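Local coordinates for protein 4-oxalocrotonate tautomerase (Thermus thermophilus, PDB 3ABF) that belongs to the tautomerase enzymes of the MIF clan and assembles as a hexamer of small beta-alpha-beta subunits, at residues E19-L24 against V41-V46. Sequence-based numbering, arbitrary orientation.
Sequences ELVRRL and VILYEV
Val21 of the helix meets Val41 and Leu43 of the strand, where helix 14-31 packs on the parallel sheet within the beta-alpha-beta unit characteristic of the tautomerase fold. A single methyl of the helix serves both partners: Val21 CG2 lies 4.2 Å from Val41 CG1 and 4.4 Å from Leu43 CD1. With CG1 anti to the backbone N (chi1 166°), CG2 is the branch left to face the strand. Both contacts are purely apolar. The two valines run past one another in opposite directions, so they touch alongside rather than end to end. Short and beta-branched, Val21 holds its methyl close to the helix backbone and lets the helix come near at Val41, the CA atoms of Val21 and Val41 being 6.6 Å apart. Branched Val41 suits an extended strand, whereas the longer Leu43 bridges a wider separation. Val41 and Leu43 both project toward the helix, while the intervening Ile42 points away and packs on Tyr44 of a second subunit. Leu20 and Leu24 also face the strand but approach it more loosely. Backbone hydrogen bonds of Ile42 with Leu4 and Val6, and of Tyr44 with Val6 and Leu8, align the strand with parallel strand 2-9 and so keep Val41 and Leu43 turned to the helix. Beyond the apolar core, Glu45 OE1 forms a salt bridge with Lys17 NZ of the same helix and a hydrogen bond with Gln50 NE2 of a second subunit.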
loop_
_atom_site.group_PDB
_atom_site.type_symbol
_atom_site.label_atom_id
_atom_site.label_comp_id
_atom_site.label_asym_id
_atom_site.label_seq_id
_atom_site.Cartn_x
_atom_site.Cartn_y
_atom_site.Cartn_z
ATOM N N GLU A 19 -16.097 2.477 17.153
ATOM C CA GLU A 19 -16.093 1.191 17.849
ATOM C C GLU A 19 -15.068 0.244 17.220
ATOM O O GLU A 19 -14.347 -0.470 17.919
ATOM C CB GLU A 19 -17.486 0.570 17.777
ATOM C CG GLU A 19 -17.732 -0.564 18.750
ATOM C CD GLU A 19 -19.122 -1.153 18.598
ATOM O OE1 GLU A 19 -19.474 -2.064 19.380
ATOM O OE2 GLU A 19 -19.862 -0.707 17.692
ATOM N N LEU A 20 -15.016 0.238 15.893
ATOM C CA LEU A 20 -14.075 -0.613 15.166
ATOM C C LEU A 20 -12.657 -0.274 15.607
ATOM O O LEU A 20 -11.882 -1.155 15.994
ATOM C CB LEU A 20 -14.226 -0.387 13.659
ATOM C CG LEU A 20 -13.478 -1.341 12.725
ATOM C CD1 LEU A 20 -11.994 -1.128 12.893
ATOM C CD2 LEU A 20 -13.854 -2.782 13.026
ATOM N N VAL A 21 -12.322 1.009 15.544
ATOM C CA VAL A 21 -11.009 1.478 15.943
ATOM C C VAL A 21 -10.671 1.087 17.386
ATOM O O VAL A 21 -9.515 0.789 17.702
ATOM C CB VAL A 21 -10.911 3.005 15.772
ATOM C CG1 VAL A 21 -9.706 3.543 16.500
ATOM C CG2 VAL A 21 -10.814 3.347 14.288
ATOM N N ARG A 22 -11.679 1.091 18.258
ATOM C CA ARG A 22 -11.477 0.725 19.655
ATOM C C ARG A 22 -11.186 -0.756 19.814
ATOM O O ARG A 22 -10.195 -1.132 20.420
ATOM C CB ARG A 22 -12.713 1.072 20.491
ATOM C CG ARG A 22 -12.804 2.522 20.890
ATOM C CD ARG A 22 -14.129 2.813 21.568
ATOM N NE ARG A 22 -14.315 4.245 21.769
ATOM C CZ ARG A 22 -15.501 4.842 21.796
ATOM N NH1 ARG A 22 -16.606 4.125 21.630
ATOM N NH2 ARG A 22 -15.582 6.152 21.986
ATOM N N ARG A 23 -12.068 -1.589 19.271
ATOM C CA ARG A 23 -11.921 -3.035 19.375
ATOM C C ARG A 23 -10.615 -3.517 18.746
ATOM O O ARG A 23 -9.880 -4.309 19.348
ATOM C CB ARG A 23 -13.109 -3.723 18.718
ATOM N N LEU A 24 -10.320 -3.043 17.539
ATOM C CA LEU A 24 -9.081 -3.449 16.880
ATOM C C LEU A 24 -7.867 -3.040 17.701
ATOM O O LEU A 24 -6.923 -3.815 17.865
ATOM C CB LEU A 24 -8.959 -2.814 15.492
ATOM C CG LEU A 24 -9.759 -3.407 14.341
ATOM C CD1 LEU A 24 -9.332 -2.717 13.052
ATOM C CD2 LEU A 24 -9.499 -4.901 14.237
ATOM N N VAL A 41 -4.336 3.104 13.567
ATOM C CA VAL A 41 -5.316 2.511 12.680
ATOM C C VAL A 41 -5.641 3.515 11.589
ATOM O O VAL A 41 -5.857 4.700 11.853
ATOM C CB VAL A 41 -6.611 2.124 13.412
ATOM C CG1 VAL A 41 -7.589 1.499 12.421
ATOM C CG2 VAL A 41 -6.297 1.116 14.523
ATOM N N ILE A 42 -5.645 3.037 10.356
ATOM C CA ILE A 42 -5.966 3.891 9.228
ATOM C C ILE A 42 -7.141 3.251 8.520
ATOM O O ILE A 42 -7.124 2.043 8.225
ATOM C CB ILE A 42 -4.785 3.997 8.235
ATOM C CG1 ILE A 42 -3.605 4.707 8.897
ATOM C CG2 ILE A 42 -5.236 4.754 6.977
ATOM C CD1 ILE A 42 -2.340 4.745 8.031
ATOM N N LEU A 43 -8.165 4.052 8.256
ATOM C CA LEU A 43 -9.321 3.550 7.555
ATOM C C LEU A 43 -9.189 4.020 6.120
ATOM O O LEU A 43 -9.272 5.217 5.826
ATOM C CB LEU A 43 -10.622 4.078 8.186
ATOM C CG LEU A 43 -10.818 3.728 9.670
ATOM C CD1 LEU A 43 -12.189 4.191 10.144
ATOM C CD2 LEU A 43 -10.708 2.223 9.859
ATOM N N TYR A 44 -8.925 3.069 5.239
ATOM C CA TYR A 44 -8.797 3.350 3.815
ATOM C C TYR A 44 -10.172 3.042 3.236
ATOM O O TYR A 44 -10.470 1.902 2.924
ATOM C CB TYR A 44 -7.757 2.427 3.193
ATOM C CG TYR A 44 -7.666 2.521 1.686
ATOM C CD1 TYR A 44 -7.243 1.426 0.930
ATOM C CD2 TYR A 44 -8.033 3.683 1.011
ATOM C CE1 TYR A 44 -7.194 1.483 -0.454
ATOM C CE2 TYR A 44 -7.991 3.745 -0.392
ATOM C CZ TYR A 44 -7.572 2.641 -1.109
ATOM O OH TYR A 44 -7.533 2.672 -2.489
ATOM N N GLU A 45 -11.006 4.070 3.116
ATOM C CA GLU A 45 -12.357 3.903 2.609
ATOM C C GLU A 45 -12.373 4.063 1.098
ATOM O O GLU A 45 -11.948 5.097 0.553
ATOM C CB GLU A 45 -13.285 4.934 3.264
ATOM C CG GLU A 45 -13.419 4.762 4.774
ATOM C CD GLU A 45 -14.285 5.836 5.408
ATOM O OE1 GLU A 45 -13.766 6.926 5.737
ATOM O OE2 GLU A 45 -15.499 5.595 5.556
ATOM N N VAL A 46 -12.870 3.042 0.418
ATOM C CA VAL A 46 -12.903 3.084 -1.033
ATOM C C VAL A 46 -14.321 3.277 -1.536
ATOM O O VAL A 46 -15.286 2.814 -0.926
ATOM C CB VAL A 46 -12.285 1.812 -1.639
ATOM C CG1 VAL A 46 -10.910 1.577 -1.024
ATOM C CG2 VAL A 46 -13.175 0.626 -1.397
#